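Local coordinates for protein MAU2 chromatid cohesion factor homolog (Saccharomyces cerevisiae, PDB 4XDN) that forms a complex with SCC2 that is required for cohesin to associate with chromosomes, and so takes part in sister chromatid cohesion, at residues Q58-G61 against L62-M65; K86-F89 against E90-L94; I609-L612 against M613-V617; R620-D623 against V624-N628. One frame throughout, in Å; residues are numbered along the deposited sequence.

Contact 1. Residues Q58-G61 against L62-M65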
loop_
_atom_site.group_PDB
_atom_site.type_symbol
_atom_site.label_atom_id
_atom_site.label_comp_id
_atom_site.label_asym_id
_atom_site.label_seq_id
_atom_site.Cartn_x
_atom_site.Cartn_y
_atom_site.Cartn_z
ATOM N N GLN A 58 23.069 -2.252 -25.235
ATOM C CA GLN A 58 23.993 -1.129 -25.164
ATOM C C GLN A 58 24.093 -0.589 -23.744
ATOM O O GLN A 58 25.184 -0.272 -23.270
ATOM C CB GLN A 58 23.558 -0.012 -26.114
ATOM C CG GLN A 58 23.527 -0.422 -27.574
ATOM C CD GLN A 58 24.212 0.584 -28.471
ATOM O OE1 GLN A 58 25.397 0.879 -28.303
ATOM N NE2 GLN A 58 23.468 1.124 -29.429
ATOM N N TYR A 59 22.951 -0.482 -23.072
ATOM C CA TYR A 59 22.922 0.008 -21.701
ATOM C C TYR A 59 23.764 -0.878 -20.793
ATOM O O TYR A 59 24.590 -0.389 -20.028
ATOM C CB TYR A 59 21.488 0.074 -21.174
ATOM C CG TYR A 59 21.406 0.375 -19.694
ATOM C CD1 TYR A 59 21.426 1.683 -19.228
ATOM C CD2 TYR A 59 21.314 -0.649 -18.761
ATOM C CE1 TYR A 59 21.354 1.963 -17.877
ATOM C CE2 TYR A 59 21.242 -0.380 -17.406
ATOM C CZ TYR A 59 21.262 0.928 -16.971
ATOM O OH TYR A 59 21.191 1.199 -15.621
ATOM N N TYR A 60 23.547 -2.183 -20.883
ATOM C CA TYR A 60 24.270 -3.125 -20.045
ATOM C C TYR A 60 25.679 -3.366 -20.583
ATOM O O TYR A 60 26.564 -3.798 -19.848
ATOM C CB TYR A 60 23.495 -4.442 -19.937
ATOM C CG TYR A 60 22.387 -4.414 -18.905
ATOM C CD1 TYR A 60 22.588 -3.837 -17.659
ATOM C CD2 TYR A 60 21.141 -4.963 -19.176
ATOM C CE1 TYR A 60 21.588 -3.803 -16.713
ATOM C CE2 TYR A 60 20.129 -4.936 -18.233
ATOM C CZ TYR A 60 20.362 -4.353 -17.002
ATOM O OH TYR A 60 19.372 -4.318 -16.049
ATOM N N GLY A 61 25.886 -3.075 -21.863
ATOM C CA GLY A 61 27.216 -3.106 -22.436
ATOM C C GLY A 61 28.092 -2.079 -21.746
ATOM O O GLY A 61 29.255 -2.340 -21.432
ATOM N N LEU A 62 27.520 -0.905 -21.495
ATOM C CA LEU A 62 28.227 0.161 -20.799
ATOM C C LEU A 62 28.498 -0.215 -19.346
ATOM O O LEU A 62 29.602 -0.010 -18.843
ATOM C CB LEU A 62 27.425 1.462 -20.863
ATOM C CG LEU A 62 27.295 2.088 -22.255
ATOM C CD1 LEU A 62 26.192 3.128 -22.267
ATOM C CD2 LEU A 62 28.618 2.704 -22.691
ATOM N N MET A 63 27.488 -0.765 -18.674
ATOM C CA MET A 63 27.632 -1.161 -17.277
ATOM C C MET A 63 28.663 -2.270 -17.130
ATOM O O MET A 63 29.429 -2.298 -16.168
ATOM C CB MET A 63 26.290 -1.619 -16.704
ATOM C CG MET A 63 25.285 -0.501 -16.497
ATOM S SD MET A 63 25.911 0.812 -15.431
ATOM C CE MET A 63 24.430 1.802 -15.223
ATOM N N ASN A 64 28.675 -3.187 -18.092
ATOM C CA ASN A 64 29.647 -4.266 -18.109
ATOM C C ASN A 64 31.063 -3.702 -18.155
ATOM O O ASN A 64 31.915 -4.066 -17.345
ATOM C CB ASN A 64 29.400 -5.185 -19.305
ATOM C CG ASN A 64 30.166 -6.487 -19.210
ATOM O OD1 ASN A 64 30.307 -7.058 -18.131
ATOM N ND2 ASN A 64 30.662 -6.966 -20.344
ATOM N N MET A 65 31.301 -2.796 -19.098
ATOM C CA MET A 65 32.598 -2.147 -19.222
ATOM C C MET A 65 32.975 -1.406 -17.945
ATOM O O MET A 65 34.108 -1.506 -17.484
ATOM C CB MET A 65 32.601 -1.177 -20.405
ATOM C CG MET A 65 32.860 -1.847 -21.740
ATOM S SD MET A 65 34.497 -2.597 -21.862
ATOM C CE MET A 65 35.540 -1.148 -21.744
#

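Contact 2. Residues K86-F89 against E90-L94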
loop_
_atom_site.group_PDB
_atom_site.type_symbol
_atom_site.label_atom_id
_atom_site.label_comp_id
_atom_site.label_asym_id
_atom_site.label_seq_id
_atom_site.Cartn_x
_atom_site.Cartn_y
_atom_site.Cartn_z
ATOM N N LYS A 86 36.663 3.332 -2.114
ATOM C CA LYS A 86 35.873 4.092 -3.077
ATOM C C LYS A 86 35.563 3.260 -4.315
ATOM O O LYS A 86 34.408 3.174 -4.739
ATOM C CB LYS A 86 36.612 5.372 -3.472
ATOM C CG LYS A 86 35.789 6.355 -4.295
ATOM C CD LYS A 86 34.562 6.843 -3.531
ATOM C CE LYS A 86 33.917 8.050 -4.195
ATOM N NZ LYS A 86 33.206 7.702 -5.451
ATOM N N VAL A 87 36.595 2.643 -4.886
ATOM C CA VAL A 87 36.440 1.821 -6.081
ATOM C C VAL A 87 35.482 0.658 -5.836
ATOM O O VAL A 87 34.598 0.388 -6.651
ATOM C CB VAL A 87 37.800 1.264 -6.563
ATOM C CG1 VAL A 87 37.610 0.246 -7.691
ATOM C CG2 VAL A 87 38.707 2.400 -7.027
ATOM N N THR A 88 35.665 -0.031 -4.714
ATOM C CA THR A 88 34.846 -1.192 -4.394
ATOM C C THR A 88 33.383 -0.798 -4.227
ATOM O O THR A 88 32.494 -1.486 -4.726
ATOM C CB THR A 88 35.340 -1.885 -3.112
ATOM O OG1 THR A 88 36.689 -2.327 -3.304
ATOM C CG2 THR A 88 34.467 -3.088 -2.764
ATOM N N PHE A 89 33.141 0.310 -3.533
ATOM C CA PHE A 89 31.781 0.787 -3.300
ATOM C C PHE A 89 31.075 1.146 -4.609
ATOM O O PHE A 89 29.930 0.747 -4.825
ATOM C CB PHE A 89 31.791 2.001 -2.363
ATOM C CG PHE A 89 32.158 1.677 -0.931
ATOM C CD1 PHE A 89 31.958 0.408 -0.405
ATOM C CD2 PHE A 89 32.695 2.655 -0.109
ATOM C CE1 PHE A 89 32.294 0.123 0.908
ATOM C CE2 PHE A 89 33.032 2.373 1.202
ATOM C CZ PHE A 89 32.830 1.106 1.711
ATOM N N GLU A 90 31.753 1.891 -5.480
ATOM C CA GLU A 90 31.170 2.271 -6.764
ATOM C C GLU A 90 30.887 1.039 -7.611
ATOM O O GLU A 90 29.825 0.925 -8.225
ATOM C CB GLU A 90 32.094 3.221 -7.522
ATOM C CG GLU A 90 32.167 4.616 -6.937
ATOM C CD GLU A 90 33.088 5.521 -7.726
ATOM O OE1 GLU A 90 32.806 5.767 -8.917
ATOM O OE2 GLU A 90 34.099 5.982 -7.158
ATOM N N MET A 91 31.844 0.118 -7.640
ATOM C CA MET A 91 31.687 -1.122 -8.387
ATOM C C MET A 91 30.529 -1.959 -7.855
ATOM O O MET A 91 29.662 -2.385 -8.616
ATOM C CB MET A 91 32.974 -1.941 -8.334
ATOM C CG MET A 91 32.818 -3.356 -8.865
ATOM S SD MET A 91 34.328 -4.322 -8.795
ATOM C CE MET A 91 33.632 -5.942 -9.082
ATOM N N VAL A 92 30.539 -2.209 -6.548
ATOM C CA VAL A 92 29.532 -3.049 -5.914
ATOM C C VAL A 92 28.150 -2.422 -6.050
ATOM O O VAL A 92 27.150 -3.128 -6.151
ATOM C CB VAL A 92 29.863 -3.287 -4.421
ATOM C CG1 VAL A 92 28.650 -3.808 -3.657
ATOM C CG2 VAL A 92 31.020 -4.259 -4.294
ATOM N N GLU A 93 28.103 -1.095 -6.048
ATOM C CA GLU A 93 26.855 -0.371 -6.254
ATOM C C GLU A 93 26.205 -0.821 -7.561
ATOM O O GLU A 93 24.983 -0.953 -7.647
ATOM C CB GLU A 93 27.109 1.138 -6.274
ATOM C CG GLU A 93 25.854 1.993 -6.281
ATOM C CD GLU A 93 25.245 2.164 -4.903
ATOM O OE1 GLU A 93 24.298 2.968 -4.777
ATOM O OE2 GLU A 93 25.708 1.503 -3.945
ATOM N N LEU A 94 27.033 -1.068 -8.570
ATOM C CA LEU A 94 26.544 -1.498 -9.876
ATOM C C LEU A 94 26.149 -2.970 -9.862
ATOM O O LEU A 94 25.162 -3.356 -10.486
ATOM C CB LEU A 94 27.598 -1.253 -10.958
ATOM C CG LEU A 94 28.065 0.193 -11.139
ATOM C CD1 LEU A 94 29.030 0.293 -12.314
ATOM C CD2 LEU A 94 26.894 1.145 -11.333
HETATM O O HOH W 1 27.948 0.818 -2.832
#

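Contact 3. Residues I609-L612 against M613-V617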
loop_
_atom_site.group_PDB
_atom_site.type_symbol
_atom_site.label_atom_id
_atom_site.label_comp_id
_atom_site.label_asym_id
_atom_site.label_seq_id
_atom_site.Cartn_x
_atom_site.Cartn_y
_atom_site.Cartn_z
ATOM N N ILE A 609 -42.745 -2.315 2.942
ATOM C CA ILE A 609 -43.676 -3.027 3.811
ATOM C C ILE A 609 -43.784 -2.293 5.141
ATOM O O ILE A 609 -44.876 -2.104 5.671
ATOM C CB ILE A 609 -43.236 -4.488 4.063
ATOM C CG1 ILE A 609 -43.209 -5.271 2.749
ATOM C CG2 ILE A 609 -44.181 -5.173 5.060
ATOM C CD1 ILE A 609 -42.614 -6.660 2.867
ATOM N N TRP A 610 -42.637 -1.882 5.670
ATOM C CA TRP A 610 -42.582 -1.175 6.941
ATOM C C TRP A 610 -43.319 0.154 6.853
ATOM O O TRP A 610 -44.104 0.502 7.733
ATOM C CB TRP A 610 -41.128 -0.945 7.354
ATOM C CG TRP A 610 -40.973 -0.139 8.600
ATOM C CD1 TRP A 610 -41.715 -0.238 9.741
ATOM C CD2 TRP A 610 -40.016 0.898 8.829
ATOM N NE1 TRP A 610 -41.275 0.674 10.669
ATOM C CE2 TRP A 610 -40.231 1.383 10.134
ATOM C CE3 TRP A 610 -38.995 1.463 8.059
ATOM C CZ2 TRP A 610 -39.462 2.405 10.685
ATOM C CZ3 TRP A 610 -38.234 2.476 8.609
ATOM C CH2 TRP A 610 -38.473 2.939 9.909
ATOM N N HIS A 611 -43.061 0.896 5.784
ATOM C CA HIS A 611 -43.681 2.198 5.601
ATOM C C HIS A 611 -45.195 2.074 5.426
ATOM O O HIS A 611 -45.947 2.920 5.905
ATOM C CB HIS A 611 -43.075 2.920 4.400
ATOM C CG HIS A 611 -43.557 4.328 4.250
ATOM N ND1 HIS A 611 -43.278 5.310 5.176
ATOM C CD2 HIS A 611 -44.316 4.914 3.293
ATOM C CE1 HIS A 611 -43.841 6.443 4.793
ATOM N NE2 HIS A 611 -44.476 6.230 3.655
ATOM N N LEU A 612 -45.636 1.018 4.746
ATOM C CA LEU A 612 -47.064 0.773 4.560
ATOM C C LEU A 612 -47.769 0.587 5.901
ATOM O O LEU A 612 -48.886 1.070 6.089
ATOM C CB LEU A 612 -47.295 -0.456 3.675
ATOM C CG LEU A 612 -48.758 -0.883 3.486
ATOM C CD1 LEU A 612 -49.578 0.222 2.838
ATOM C CD2 LEU A 612 -48.846 -2.161 2.665
ATOM N N MET A 613 -47.119 -0.116 6.827
ATOM C CA MET A 613 -47.678 -0.314 8.160
ATOM C C MET A 613 -47.871 1.029 8.840
ATOM O O MET A 613 -48.948 1.328 9.354
ATOM C CB MET A 613 -46.773 -1.201 9.020
ATOM C CG MET A 613 -46.576 -2.612 8.495
ATOM S SD MET A 613 -48.119 -3.455 8.108
ATOM C CE MET A 613 -47.823 -3.901 6.394
ATOM N N ASN A 614 -46.819 1.838 8.831
ATOM C CA ASN A 614 -46.856 3.150 9.459
ATOM C C ASN A 614 -47.952 4.026 8.850
ATOM O O ASN A 614 -48.595 4.805 9.549
ATOM C CB ASN A 614 -45.489 3.821 9.333
ATOM C CG ASN A 614 -44.374 2.979 9.930
ATOM O OD1 ASN A 614 -44.566 2.290 10.933
ATOM N ND2 ASN A 614 -43.204 3.021 9.307
ATOM N N CYS A 615 -48.165 3.888 7.546
ATOM C CA CYS A 615 -49.270 4.566 6.881
ATOM C C CYS A 615 -50.601 4.013 7.373
ATOM O O CYS A 615 -51.523 4.766 7.678
ATOM C CB CYS A 615 -49.169 4.409 5.363
ATOM S SG CYS A 615 -47.804 5.310 4.597
ATOM N N THR A 616 -50.684 2.688 7.448
ATOM C CA THR A 616 -51.894 2.007 7.899
ATOM C C THR A 616 -52.265 2.392 9.332
ATOM O O THR A 616 -53.427 2.669 9.628
ATOM C CB THR A 616 -51.727 0.475 7.815
ATOM O OG1 THR A 616 -51.376 0.104 6.474
ATOM C CG2 THR A 616 -53.012 -0.241 8.223
ATOM N N VAL A 617 -51.276 2.406 10.217
ATOM C CA VAL A 617 -51.502 2.772 11.610
ATOM C C VAL A 617 -51.928 4.233 11.714
ATOM O O VAL A 617 -52.854 4.568 12.453
ATOM C CB VAL A 617 -50.233 2.534 12.468
ATOM C CG1 VAL A 617 -50.421 3.047 13.894
ATOM C CG2 VAL A 617 -49.880 1.054 12.494
#

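Contact 4. Residues R620-D623 against V624-N628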
loop_
_atom_site.group_PDB
_atom_site.type_symbol
_atom_site.label_atom_id
_atom_site.label_comp_id
_atom_site.label_asym_id
_atom_site.label_seq_id
_atom_site.Cartn_x
_atom_site.Cartn_y
_atom_site.Cartn_z
ATOM N N ARG A 620 -53.385 7.200 7.143
ATOM C CA ARG A 620 -53.116 8.172 6.086
ATOM C C ARG A 620 -53.470 7.582 4.721
ATOM O O ARG A 620 -52.651 6.918 4.089
ATOM C CB ARG A 620 -51.650 8.608 6.128
ATOM C CG ARG A 620 -51.236 9.188 7.471
ATOM C CD ARG A 620 -49.743 9.456 7.548
ATOM N NE ARG A 620 -49.342 10.576 6.696
ATOM C CZ ARG A 620 -48.489 11.536 7.049
ATOM N NH1 ARG A 620 -47.921 11.541 8.249
ATOM N NH2 ARG A 620 -48.200 12.503 6.189
ATOM N N GLY A 621 -54.697 7.836 4.279
ATOM C CA GLY A 621 -55.237 7.224 3.075
ATOM C C GLY A 621 -54.426 7.437 1.810
ATOM O O GLY A 621 -54.156 6.487 1.076
ATOM N N LYS A 622 -54.050 8.683 1.541
ATOM C CA LYS A 622 -53.268 9.001 0.352
ATOM C C LYS A 622 -51.939 8.253 0.351
ATOM O O LYS A 622 -51.501 7.746 -0.683
ATOM C CB LYS A 622 -53.016 10.509 0.261
ATOM C CG LYS A 622 -52.055 10.914 -0.856
ATOM C CD LYS A 622 -51.980 12.428 -1.020
ATOM C CE LYS A 622 -51.206 13.084 0.111
ATOM N NZ LYS A 622 -49.769 12.699 0.099
ATOM N N ASP A 623 -51.305 8.177 1.516
ATOM C CA ASP A 623 -49.992 7.556 1.627
ATOM C C ASP A 623 -50.073 6.035 1.514
ATOM O O ASP A 623 -49.138 5.396 1.036
ATOM C CB ASP A 623 -49.328 7.958 2.942
ATOM C CG ASP A 623 -49.066 9.449 3.027
ATOM O OD1 ASP A 623 -48.223 9.947 2.255
ATOM O OD2 ASP A 623 -49.698 10.123 3.867
ATOM N N VAL A 624 -51.188 5.455 1.947
ATOM C CA VAL A 624 -51.410 4.023 1.769
ATOM C C VAL A 624 -51.530 3.695 0.284
ATOM O O VAL A 624 -50.969 2.709 -0.193
ATOM C CB VAL A 624 -52.678 3.545 2.508
ATOM C CG1 VAL A 624 -53.078 2.135 2.068
ATOM C CG2 VAL A 624 -52.458 3.584 4.013
ATOM N N ALA A 625 -52.271 4.527 -0.439
ATOM C CA ALA A 625 -52.497 4.317 -1.862
ATOM C C ALA A 625 -51.183 4.360 -2.638
ATOM O O ALA A 625 -50.885 3.459 -3.422
ATOM C CB ALA A 625 -53.465 5.357 -2.399
ATOM N N LEU A 626 -50.398 5.407 -2.409
ATOM C CA LEU A 626 -49.133 5.575 -3.115
ATOM C C LEU A 626 -48.135 4.487 -2.741
ATOM O O LEU A 626 -47.383 4.013 -3.592
ATOM C CB LEU A 626 -48.536 6.951 -2.822
ATOM C CG LEU A 626 -49.383 8.153 -3.244
ATOM C CD1 LEU A 626 -48.719 9.447 -2.806
ATOM C CD2 LEU A 626 -49.618 8.155 -4.744
ATOM N N THR A 627 -48.131 4.085 -1.472
ATOM C CA THR A 627 -47.190 3.072 -1.005
ATOM C C THR A 627 -47.540 1.694 -1.569
ATOM O O THR A 627 -46.656 0.953 -1.998
ATOM C CB THR A 627 -47.149 3.002 0.533
ATOM O OG1 THR A 627 -46.849 4.300 1.064
ATOM C CG2 THR A 627 -46.080 2.013 1.003
ATOM N N ASN A 628 -48.825 1.349 -1.567
ATOM C CA ASN A 628 -49.270 0.103 -2.183
ATOM C C ASN A 628 -48.903 0.080 -3.661
ATOM O O ASN A 628 -48.454 -0.939 -4.185
ATOM C CB ASN A 628 -50.783 -0.081 -2.020
ATOM C CG ASN A 628 -51.144 -0.966 -0.844
ATOM O OD1 ASN A 628 -50.529 -2.010 -0.622
ATOM N ND2 ASN A 628 -52.152 -0.554 -0.082
#

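Contact 1. Residues Q58-G61 against L62-M65
The carbonyl oxygen Tyr-60 O takes the shortest of the backbone bonds here, 2.8 Å from Asn-64 N, while Tyr-59 O receives Met-63 N at 3.2 Å and, weakly, Leu-62 N. On the side-chain level the work is done by Tyr-59 and Met-63, one turn apart. The ring of Tyr-59 has CG anti to the backbone N (chi1 171°), which swings it along the helix so that Met-63 can lie over one of its faces. Met-63 CG sits 4.1 Å from Tyr-59 CE2; the chain then bends at chi2 and carries CE to the phenol end, 3.3 Å from Tyr-59 OH. The sulfur SD lies obliquely above the ring, 5.4 Å from its centroid, a Met-aromatic contact. Tyr-60 meets the same methionine less closely, its ring edge toward Met-63 CB. Beyond the helix, Tyr-59 OH is bonded to Met-369 N and Glu-98 OE1, and Tyr-60 OH to Asn-370 ND2 and to the backbone of the partner protein chain. An i to i+4 Met-aromatic pair thus marks the buried side of helix 53-76, in a mainly helical stack where Met-63 also touches helices 29-45 and 81-98.

Contact 2. Residues K86-F89 against E90-L94
Lys-86 and Glu-90 form an i to i+4 salt bridge on helix 81-98, one turn of a helix packed among its neighbours in the mainly helical N-terminal part of the chain. From Glu-90 CB, 3.6 Å from Lys-86 O, the chain runs to CG, which stays beside that same carbonyl oxygen at 3.5 Å. With CG anti to the carbonyl carbon (chi1 -72°) and the rest extended, the carboxylate is laid back along the preceding turn. Glu-90 CD then comes near Lys-86 NZ, and Glu-90 OE2 receives NZ at 2.6 Å. The ammonium approaches from above the carboxylate plane, 65° out of it, the lysine bending at chi2 and chi4 to bring it there; Lys-86 CG also brushes OE2. The carboxylate has further mates from helix 29-45: Tyr-33 OH bonds to OE2, while Arg-40 and Gln-37 hold OE1. So many donors around a buried acid would be expected to favour its charged form. A glutamine here would probably leave Lys-86 and Arg-40 without their negative mate and weaken the link to helix 29-45. On another side of the helix, Thr-88 CG2 and Val-92 CG2 lie side by side, 3.9 Å apart, both pointing the same way, with helix 102-119 against them. Glu-93, whose OE1 pairs with a basic side chain of the partner protein chain, bends at chi2, and a water bridges its turn, donating to Phe-89 O at 2.8 Å and to Glu-93 OE2 at 2.6 Å.

Contact 3. Residues I609-L612 against M613-V617
Trp-610 swings its indole anti to the backbone N (chi1 176°) while Asn-614 turns its amide the other way, CG anti to the carbonyl carbon (chi1 -57°), and the two groups meet one helical turn apart. The amide stands nearly perpendicular to the indole, the planes 82° apart, and brings ND2 over one face, 3.3 Å above the plane and displaced toward the rim. Of the ring atoms, Trp-610 NE1 is the nearest to ND2; both are donors, so the contact is one of amide over ring and not a bond between the two nitrogens. A similar pairing follows one residue on. His-611 and Cys-615 have the same opposed first torsions, and SG lies over the imidazole face, 3.9 Å from its centroid and closest to NE2. The ring's rotation is fixed from outside by Ser-587 OG, which bonds to His-611 ND1. One residue further along, Leu-612 O is gripped twice, by Thr-616 N at 2.8 Å and by Thr-616 OG1 at 2.7 Å, from opposite faces of the carbonyl plane. Met-613 bends at chi2 and chi3 to rest CE against Ile-609 CG2, 4.1 Å away, and near Leu-612 CD2. All this lies on helix 601-618, which divides its faces among its neighbours: Trp-610 and Asn-614 pack on helix 580-593, Cys-615 and Leu-612 meet helix 621-638, and Ile-609, Leu-612, Met-613 and Thr-616 touch the partner protein chain.

Contact 4. Residues R620-D623 against V624-N628
Asp-623 O is held by both donors of Thr-627, with OG1 at 2.5 Å and N at 3.0 Å, reaching it from opposite faces of the carbonyl plane. The contact is the opening turns of helix 621-638, with Arg-620 at the N-cap position, and the pair is the familiar bond of a helical threonine to the carbonyl four residues back. OG1 gets there because it stands anti to its own carbonyl carbon (chi1 -55°), beside the backbone N. A valine in its place would probably leave Asp-623 O with the single backbone donor and lose the second grip on this turn. Ahead of it a salt-bridge network decorates the helix start: Arg-620 NE reaches Asp-623 OD2 at 2.9 Å from above the carboxylate plane, 46° out of it, and Lys-622 NZ stands at a long 3.8 Å from Asp-623 OD1. The negative charge of Asp-623 near the helix N-terminus would suit the helix dipole. Arg-620 also lays its guanidinium group against Tyr-584 as a cation-pi partner. Packing is lighter further out. Val-624 tucks CG2 against Arg-620 O at 3.3 Å and also touches Cys-615 of helix 601-618. On the exposed side Lys-622 and Leu-626 slant across each other, and Lys-622 CG comes to 4.1 Å from Leu-626 CD1.

The four contacts form two pairs at opposite ends of an elongated helical chain. Contact 1 on helix 53-76 and contact 2 on helix 81-98 belong to consecutive helices near the N-terminus; their centres are about 15 Å apart and they touch where Met-63 SD meets Leu-94 CD2. Contacts 3 and 4, on consecutive helices 601-618 and 621-638, lie closer still, centres about 9 Å apart, and Cys-615 packs on Asp-623 and Val-624. Between the pairs the centres are about 79 to 83 Å apart, with no touch. All belong to the cohesin loading factor region of the chain, and each has at least one residue against the partner protein chain, which therefore reaches both ends.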